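Local coordinates for conserved domain protein (Streptococcus pneumoniae, PDB 2I7R) that is of unknown function but belongs to the glyoxalase/bleomycin resistance protein/dioxygenase superfamily, whose members include metal-dependent enzymes and drug-binding resistance proteins, at residues Glu24-Lys29 and Leu112-Met117; Asn7-Ile12 and His46-Ser51; Gln76-Leu81 and Glu100-Gln105. One frame throughout, in Å; residues are numbered along the deposited sequence.

Interaction 1: residues Glu24-Lys29 and Leu112-Met117; sequences EHILDK and LDFYRM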
# COMPACT_ATOMS: atom_id res chain seq x y z
N GLU A 24 15.65 3.62 2.15
CA GLU A 24 16.82 2.78 1.80
C GLU A 24 17.56 2.16 3.00
O GLU A 24 17.94 1.00 2.95
CB GLU A 24 17.80 3.55 0.92
CG GLU A 24 17.15 4.16 -0.31
CD GLU A 24 18.11 4.88 -1.23
OE1 GLU A 24 18.97 5.67 -0.76
OE2 GLU A 24 18.00 4.66 -2.46
N HIS A 25 17.77 2.94 4.08
CA HIS A 25 18.40 2.38 5.28
C HIS A 25 17.48 1.35 5.92
O HIS A 25 17.92 0.26 6.30
CB HIS A 25 18.76 3.47 6.29
CG HIS A 25 19.83 4.39 5.82
ND1 HIS A 25 19.59 5.71 5.50
CD2 HIS A 25 21.15 4.19 5.59
CE1 HIS A 25 20.71 6.28 5.11
NE2 HIS A 25 21.68 5.38 5.16
N ILE A 26 16.19 1.67 6.02
CA ILE A 26 15.26 0.72 6.63
C ILE A 26 15.15 -0.59 5.84
O ILE A 26 15.11 -1.66 6.43
CB ILE A 26 13.89 1.34 6.81
CG1 ILE A 26 13.96 2.41 7.91
CG2 ILE A 26 12.84 0.24 7.10
CD1 ILE A 26 12.87 3.41 7.84
N LEU A 27 15.09 -0.49 4.52
CA LEU A 27 14.88 -1.64 3.67
C LEU A 27 16.21 -2.32 3.35
O LEU A 27 16.23 -3.47 2.87
CB LEU A 27 14.21 -1.22 2.37
CG LEU A 27 12.74 -0.78 2.42
CD1 LEU A 27 12.35 -0.16 1.07
CD2 LEU A 27 11.83 -1.98 2.84
N ASP A 28 17.30 -1.60 3.60
CA ASP A 28 18.64 -2.07 3.30
C ASP A 28 18.77 -2.35 1.80
O ASP A 28 19.43 -3.31 1.40
CB ASP A 28 18.96 -3.33 4.11
CG ASP A 28 20.40 -3.70 4.06
OD1 ASP A 28 21.24 -2.80 3.92
OD2 ASP A 28 20.69 -4.90 4.19
N LYS A 29 18.12 -1.54 0.99
CA LYS A 29 18.37 -1.57 -0.46
C LYS A 29 18.14 -0.21 -1.03
O LYS A 29 17.31 0.57 -0.51
CB LYS A 29 17.51 -2.63 -1.19
CG LYS A 29 16.07 -2.28 -1.37
CD LYS A 29 15.30 -3.47 -1.93
CE LYS A 29 15.61 -3.72 -3.39
NZ LYS A 29 15.14 -5.09 -3.76
N LEU A 112 6.13 -0.05 9.00
CA LEU A 112 6.52 -1.22 8.22
C LEU A 112 6.49 -2.43 9.14
O LEU A 112 6.84 -2.32 10.32
CB LEU A 112 7.90 -1.05 7.56
CG LEU A 112 7.90 -0.08 6.35
CD1 LEU A 112 7.94 1.36 6.82
CD2 LEU A 112 9.09 -0.35 5.39
N ASP A 113 6.06 -3.56 8.59
CA ASP A 113 6.14 -4.84 9.30
C ASP A 113 7.02 -5.78 8.50
O ASP A 113 6.75 -6.05 7.34
CB ASP A 113 4.74 -5.43 9.47
CG ASP A 113 4.74 -6.82 10.10
OD1 ASP A 113 5.64 -7.12 10.90
OD2 ASP A 113 3.84 -7.61 9.79
N PHE A 114 8.12 -6.22 9.11
CA PHE A 114 8.92 -7.32 8.57
C PHE A 114 8.45 -8.61 9.26
O PHE A 114 8.58 -8.75 10.47
CB PHE A 114 10.41 -7.05 8.80
CG PHE A 114 10.91 -5.78 8.15
CD1 PHE A 114 11.42 -5.81 6.86
CD2 PHE A 114 10.86 -4.56 8.82
CE1 PHE A 114 11.90 -4.63 6.25
CE2 PHE A 114 11.33 -3.38 8.23
CZ PHE A 114 11.85 -3.40 6.94
N TYR A 115 7.88 -9.54 8.48
CA TYR A 115 7.24 -10.72 9.06
C TYR A 115 7.57 -12.02 8.30
O TYR A 115 8.03 -11.99 7.18
CB TYR A 115 5.70 -10.51 9.16
CG TYR A 115 4.95 -10.76 7.86
CD1 TYR A 115 4.19 -11.91 7.66
CD2 TYR A 115 5.03 -9.84 6.81
CE1 TYR A 115 3.52 -12.13 6.44
CE2 TYR A 115 4.37 -10.03 5.63
CZ TYR A 115 3.61 -11.18 5.44
OH TYR A 115 2.99 -11.35 4.23
N ARG A 116 7.35 -13.15 8.97
CA ARG A 116 7.42 -14.47 8.34
C ARG A 116 6.38 -15.40 8.93
O ARG A 116 5.95 -15.22 10.04
CB ARG A 116 8.84 -15.11 8.39
CG ARG A 116 9.54 -15.02 9.70
CD ARG A 116 10.81 -15.97 9.77
NE ARG A 116 10.33 -17.32 9.86
CZ ARG A 116 9.84 -17.89 10.96
NH1 ARG A 116 9.86 -17.28 12.13
NH2 ARG A 116 9.34 -19.12 10.87
N MSE A 117 5.98 -16.39 8.18
CA MSE A 117 4.92 -17.30 8.62
C MSE A 117 5.39 -18.78 8.77
O MSE A 117 6.40 -19.14 8.21
CB MSE A 117 3.74 -17.17 7.66
CG MSE A 117 3.17 -15.75 7.64
SE MSE A 117 1.59 -15.56 6.49
CE MSE A 117 2.49 -15.47 4.76

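Interaction 2: residues Asn7-Ile12 and His46-Ser51; sequences NQLDII and HCLMLS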
# COMPACT_ATOMS: atom_id res chain seq x y z
N ASN A 7 0.09 -4.27 -7.49
CA ASN A 7 1.43 -4.32 -8.11
C ASN A 7 2.32 -3.21 -7.59
O ASN A 7 3.53 -3.34 -7.58
CB ASN A 7 1.28 -4.00 -9.63
CG ASN A 7 1.63 -5.15 -10.48
OD1 ASN A 7 1.61 -6.27 -10.02
ND2 ASN A 7 1.97 -4.90 -11.72
N GLN A 8 1.70 -2.07 -7.30
CA GLN A 8 2.40 -0.83 -7.03
C GLN A 8 1.63 0.00 -6.02
O GLN A 8 0.40 0.11 -6.08
CB GLN A 8 2.57 -0.05 -8.34
CG GLN A 8 3.34 1.24 -8.20
CD GLN A 8 3.55 1.97 -9.54
OE1 GLN A 8 3.80 1.33 -10.57
NE2 GLN A 8 3.48 3.30 -9.51
N LEU A 9 2.35 0.59 -5.08
CA LEU A 9 1.75 1.47 -4.12
C LEU A 9 2.54 2.76 -4.17
O LEU A 9 3.78 2.74 -4.12
CB LEU A 9 1.82 0.82 -2.72
CG LEU A 9 1.50 1.69 -1.51
CD1 LEU A 9 -0.01 2.08 -1.47
CD2 LEU A 9 1.92 0.99 -0.24
N ASP A 10 1.84 3.89 -4.32
CA ASP A 10 2.52 5.17 -4.24
C ASP A 10 2.22 5.83 -2.90
O ASP A 10 1.10 5.81 -2.44
CB ASP A 10 2.04 6.15 -5.32
CG ASP A 10 2.16 5.60 -6.72
OD1 ASP A 10 2.76 4.53 -6.94
OD2 ASP A 10 1.61 6.28 -7.62
N ILE A 11 3.23 6.46 -2.33
CA ILE A 11 3.08 7.32 -1.15
C ILE A 11 3.41 8.75 -1.59
O ILE A 11 4.50 9.02 -2.13
CB ILE A 11 4.07 6.93 0.01
CG1 ILE A 11 4.14 5.40 0.25
CG2 ILE A 11 3.72 7.76 1.30
CD1 ILE A 11 2.77 4.74 0.50
N ILE A 12 2.47 9.66 -1.34
CA ILE A 12 2.65 11.06 -1.71
C ILE A 12 3.28 11.79 -0.50
O ILE A 12 2.72 11.77 0.63
CB ILE A 12 1.32 11.73 -2.06
CG1 ILE A 12 0.54 10.92 -3.09
CG2 ILE A 12 1.53 13.17 -2.50
CD1 ILE A 12 1.40 10.34 -4.21
N HIS A 46 6.60 -6.57 -5.77
CA HIS A 46 5.75 -5.37 -5.58
C HIS A 46 6.65 -4.14 -5.68
O HIS A 46 7.80 -4.19 -5.27
CB HIS A 46 5.09 -5.49 -4.20
CG HIS A 46 3.80 -4.72 -4.03
ND1 HIS A 46 3.71 -3.35 -4.19
CD2 HIS A 46 2.57 -5.13 -3.63
CE1 HIS A 46 2.48 -2.95 -3.93
NE2 HIS A 46 1.77 -4.01 -3.58
N CYS A 47 6.16 -3.07 -6.28
CA CYS A 47 6.89 -1.80 -6.31
C CYS A 47 6.29 -0.81 -5.34
O CYS A 47 5.10 -0.81 -5.11
CB CYS A 47 6.87 -1.17 -7.69
SG CYS A 47 7.96 -1.96 -8.80
N LEU A 48 7.13 0.04 -4.79
CA LEU A 48 6.69 1.09 -3.91
C LEU A 48 7.29 2.40 -4.44
O LEU A 48 8.50 2.55 -4.47
CB LEU A 48 7.14 0.78 -2.45
CG LEU A 48 6.92 1.76 -1.28
CD1 LEU A 48 5.46 1.91 -0.90
CD2 LEU A 48 7.68 1.27 -0.05
N MSE A 49 6.44 3.33 -4.87
CA MSE A 49 6.91 4.65 -5.30
C MSE A 49 6.73 5.74 -4.21
O MSE A 49 5.78 5.71 -3.41
CB MSE A 49 6.16 5.11 -6.56
CG MSE A 49 6.63 4.49 -7.88
SE MSE A 49 6.97 2.57 -7.91
CE MSE A 49 6.93 2.38 -9.94
N LEU A 50 7.63 6.71 -4.21
CA LEU A 50 7.42 7.96 -3.49
C LEU A 50 7.20 9.02 -4.55
O LEU A 50 7.93 9.07 -5.55
CB LEU A 50 8.63 8.31 -2.64
CG LEU A 50 9.17 7.18 -1.76
CD1 LEU A 50 10.44 7.66 -1.08
CD2 LEU A 50 8.11 6.75 -0.72
N SER A 51 6.20 9.86 -4.37
CA SER A 51 5.95 10.89 -5.36
C SER A 51 5.59 12.21 -4.70
O SER A 51 4.81 12.22 -3.77
CB SER A 51 4.86 10.43 -6.34
OG SER A 51 4.44 11.52 -7.14

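Interaction 3: residues Gln76-Leu81 and Glu100-Gln105; sequences QNYKRL and ESLLVQ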
# COMPACT_ATOMS: atom_id res chain seq x y z
N GLN A 76 17.22 -11.20 12.32
CA GLN A 76 18.33 -10.51 11.66
C GLN A 76 17.98 -9.06 11.22
O GLN A 76 18.80 -8.16 11.41
CB GLN A 76 18.95 -11.35 10.53
CG GLN A 76 20.33 -10.82 10.07
CD GLN A 76 21.35 -10.59 11.24
OE1 GLN A 76 21.68 -11.52 12.02
NE2 GLN A 76 21.86 -9.33 11.37
N ASN A 77 16.79 -8.84 10.65
CA ASN A 77 16.33 -7.48 10.35
C ASN A 77 16.25 -6.64 11.60
O ASN A 77 16.66 -5.48 11.60
CB ASN A 77 14.97 -7.49 9.63
CG ASN A 77 15.11 -7.79 8.15
OD1 ASN A 77 15.47 -6.92 7.37
ND2 ASN A 77 14.87 -9.04 7.78
N TYR A 78 15.75 -7.24 12.67
CA TYR A 78 15.70 -6.59 13.97
C TYR A 78 17.03 -6.04 14.43
O TYR A 78 17.13 -4.86 14.75
CB TYR A 78 15.16 -7.54 15.03
CG TYR A 78 14.90 -6.91 16.37
CD1 TYR A 78 14.24 -5.69 16.46
CD2 TYR A 78 15.31 -7.54 17.55
CE1 TYR A 78 13.97 -5.12 17.67
CE2 TYR A 78 15.05 -6.97 18.79
CZ TYR A 78 14.37 -5.75 18.83
OH TYR A 78 14.07 -5.15 20.04
N LYS A 79 18.04 -6.90 14.45
CA LYS A 79 19.39 -6.52 14.85
C LYS A 79 19.91 -5.38 13.97
O LYS A 79 20.47 -4.41 14.48
CB LYS A 79 20.34 -7.73 14.75
CG LYS A 79 21.76 -7.45 15.31
CD LYS A 79 22.82 -8.34 14.66
CE LYS A 79 22.87 -9.71 15.33
NZ LYS A 79 24.30 -10.19 15.38
N ARG A 80 19.72 -5.52 12.67
CA ARG A 80 20.15 -4.53 11.70
C ARG A 80 19.54 -3.17 12.04
O ARG A 80 20.26 -2.15 12.15
CB ARG A 80 19.78 -4.98 10.28
CG ARG A 80 20.23 -4.06 9.16
CD ARG A 80 19.82 -4.58 7.79
NE ARG A 80 18.38 -4.80 7.64
CZ ARG A 80 17.46 -3.84 7.47
NH1 ARG A 80 17.81 -2.55 7.45
NH2 ARG A 80 16.17 -4.19 7.34
N LEU A 81 18.23 -3.18 12.23
CA LEU A 81 17.49 -1.96 12.50
C LEU A 81 17.83 -1.31 13.84
O LEU A 81 17.84 -0.08 13.93
CB LEU A 81 15.97 -2.17 12.35
CG LEU A 81 15.51 -2.60 10.95
CD1 LEU A 81 14.09 -3.27 10.97
CD2 LEU A 81 15.64 -1.44 9.92
N GLU A 100 5.74 -14.62 12.88
CA GLU A 100 6.63 -13.75 13.64
C GLU A 100 6.65 -12.38 12.93
O GLU A 100 6.74 -12.32 11.70
CB GLU A 100 8.03 -14.34 13.71
CG GLU A 100 8.95 -13.62 14.69
CD GLU A 100 10.42 -13.93 14.46
OE1 GLU A 100 10.78 -14.77 13.58
OE2 GLU A 100 11.22 -13.34 15.19
N SER A 101 6.55 -11.31 13.70
CA SER A 101 6.60 -9.98 13.11
C SER A 101 7.39 -8.97 13.93
O SER A 101 7.68 -9.17 15.08
CB SER A 101 5.19 -9.45 12.83
OG SER A 101 4.56 -9.11 14.04
N LEU A 102 7.72 -7.88 13.26
CA LEU A 102 8.54 -6.79 13.78
C LEU A 102 7.97 -5.54 13.12
O LEU A 102 7.99 -5.40 11.89
CB LEU A 102 10.00 -6.97 13.35
CG LEU A 102 10.99 -5.82 13.53
CD1 LEU A 102 11.15 -5.50 15.03
CD2 LEU A 102 12.34 -6.16 12.87
N LEU A 103 7.46 -4.64 13.95
CA LEU A 103 6.86 -3.39 13.50
C LEU A 103 7.79 -2.22 13.72
O LEU A 103 8.25 -2.01 14.84
CB LEU A 103 5.55 -3.17 14.24
CG LEU A 103 4.57 -3.84 13.29
CD1 LEU A 103 3.86 -5.00 13.94
CD2 LEU A 103 3.64 -2.81 12.60
N VAL A 104 8.07 -1.48 12.65
CA VAL A 104 9.03 -0.37 12.75
C VAL A 104 8.44 0.94 12.23
O VAL A 104 7.60 0.93 11.35
CB VAL A 104 10.41 -0.70 12.07
CG1 VAL A 104 10.77 -2.15 12.31
CG2 VAL A 104 10.38 -0.44 10.60
N GLN A 105 8.87 2.06 12.81
CA GLN A 105 8.39 3.35 12.38
C GLN A 105 9.16 3.70 11.14
O GLN A 105 10.39 3.75 11.18
CB GLN A 105 8.63 4.42 13.46
CG GLN A 105 8.02 5.80 13.13
CD GLN A 105 6.51 5.71 12.89
OE1 GLN A 105 5.71 5.40 13.79
NE2 GLN A 105 6.11 5.95 11.65

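Interaction 1: residues Glu24-Lys29 and Leu112-Met117
Ile26 and Leu27, at the C-terminal end of helix 16-27, pack against Leu112 and Phe114 of strand 111-116. The contact joins the two beta-alpha-beta-beta-beta halves of a vicinal oxygen chelate fold: the helix comes from the first half, the strand from the second. Ile26 meets Phe114 with the two side chains crossing at about a right angle. Ile26 CG2, anti to its own backbone N, lies in the plane of the phenyl ring at the edge, 3.8 Å from Phe114 CZ. Leu27 approaches the same ring obliquely, its CD2 4.3 Å from Phe114 CE1. Leu27 and Leu112 also cross at about a right angle and touch methyl to methyl, CD2 to CD2 at 4.1 Å. Leu112 CD2 is shared, since Ile26 CG2 lies 4.2 Å from it. All four side chains are buried, and the side-chain contacts between the segments are all apolar. Leu27 is the last helical residue; Asp28 leaves the helix with positive phi (60°), and Asp28 N and Lys29 N both make weak bonds to Glu24 O. Nearby, Leu81 of helix 74-84 covers Phe114 further, while Met4 of the second subunit packs on Leu27. The carbonyl oxygen of Ile26 accepts a hydrogen bond from Arg80 NH2 and stands 3.7 Å from Phe114 CZ, oblique to the ring.

Interaction 2: residues Asn7-Ile12 and His46-Ser51
Leu48 pushes its CD1 methyl into the hollow between Leu9 and Ile11, where two parallel neighbours, strands 5-12 and 46-51, lie side by side in the first beta-alpha-beta-beta-beta unit of a vicinal oxygen chelate fold. Leu48 CD1 rests 3.7 Å from Leu9 CD2 and 3.9 Å from Ile11 CG1; Leu9 and Leu48 run alongside each other and point the same way. Further on, Leu50 CD2 fits against the branch point of Ile11. The opposite face of the sheet is shaped by selenomethionine Met49. Bent at chi2 (44°), it crosses Gln8 at about a right angle, and its CE lies 3.4 Å from Gln8 CD. Extended Gln8 in turn reaches along its own strand, where NE2 donates a nearly straight bond (174°) to the syn lone pair of Asp10 OD1 at 2.9 Å. Met49 also touches the acceptor of this bond, its CB 3.5 Å from Asp10 OD1. The His46 ring lies over the first strand, with the Asn7 carbonyl group over one face, toward the rim, and Leu9 N at its edge. ND1 donates to Cys47 O at 3.0 Å from above the carbonyl plane, while Leu9 N reaches that oxygen from the other face, so two bonds grip it. Five backbone bonds, from Cys47 N to Asn7 O through Ser51 N to Ile11 O, zip the strands together. Helix 16-27 covers Leu48 and Leu50, strand 38-43 continues the sheet beside 46-51, and residues 8-11 pair antiparallel with a strand of the second subunit, extending the sheet across the dimer interface.

Interaction 3: residues Gln76-Leu81 and Glu100-Gln105
Leu102 drives both of its methyl groups into the side of helix 74-84 at Tyr78, and here the packing is tight. CD1 stands 3.4 Å from Tyr78 CD1, approaching the ring obliquely, while CD2 settles against the helix backbone, 3.6 Å from Tyr78 CA. The two side chains cross at about a right angle. Tyr78 CG is anti to its backbone N (chi1 -173°), and the ring it carries runs past Leu102 with CE1 also within reach of CD1. One turn on, Leu81 points toward the strand and its CD1 touches two partners, 3.9 Å from Leu102 CD2 and 3.8 Å from Val104 CG1. This is helix-on-sheet packing within the second beta-alpha-beta-beta-beta unit of a vicinal oxygen chelate fold: the axes of segments 76-81 and 100-105 come within 9.7 Å of each other and run in nearly the same direction, 22° from parallel. Phe114 of the adjoining strand 111-116 also packs on Leu81. The contact thins out toward its margins. Tyr78, partly exposed, leans on Pro92 of the outer strand 88-94, and Lys79 on the far side of the helix points away from the sheet. Asn77 starts toward Leu102, with CB 4.4 Å from CD2, but its amide end leads off; there OD1 accepts a nearly straight bond of 2.8 Å from Arg80 NH2, in the plane of the guanidinium group.

In the fold
From the N terminus, strand 5-12 opens interaction 2, and the chain passes through helix 16-27 before strand 46-51 closes that loop within the first half of the fold. The helix meanwhile opens interaction 1, which closes only at strand 111-116, so interactions 1 and 2 cross along the sequence. Interaction 3 opens after interaction 2 has closed and is nested inside the long loop of interaction 1. It binds helix to sheet in the second half, on the other side of the chain's centre from interaction 2. Interaction 1 joins the halves and touches interaction 3 through neighbouring strands, where Val104 N and Leu112 O lie 2.8 Å apart.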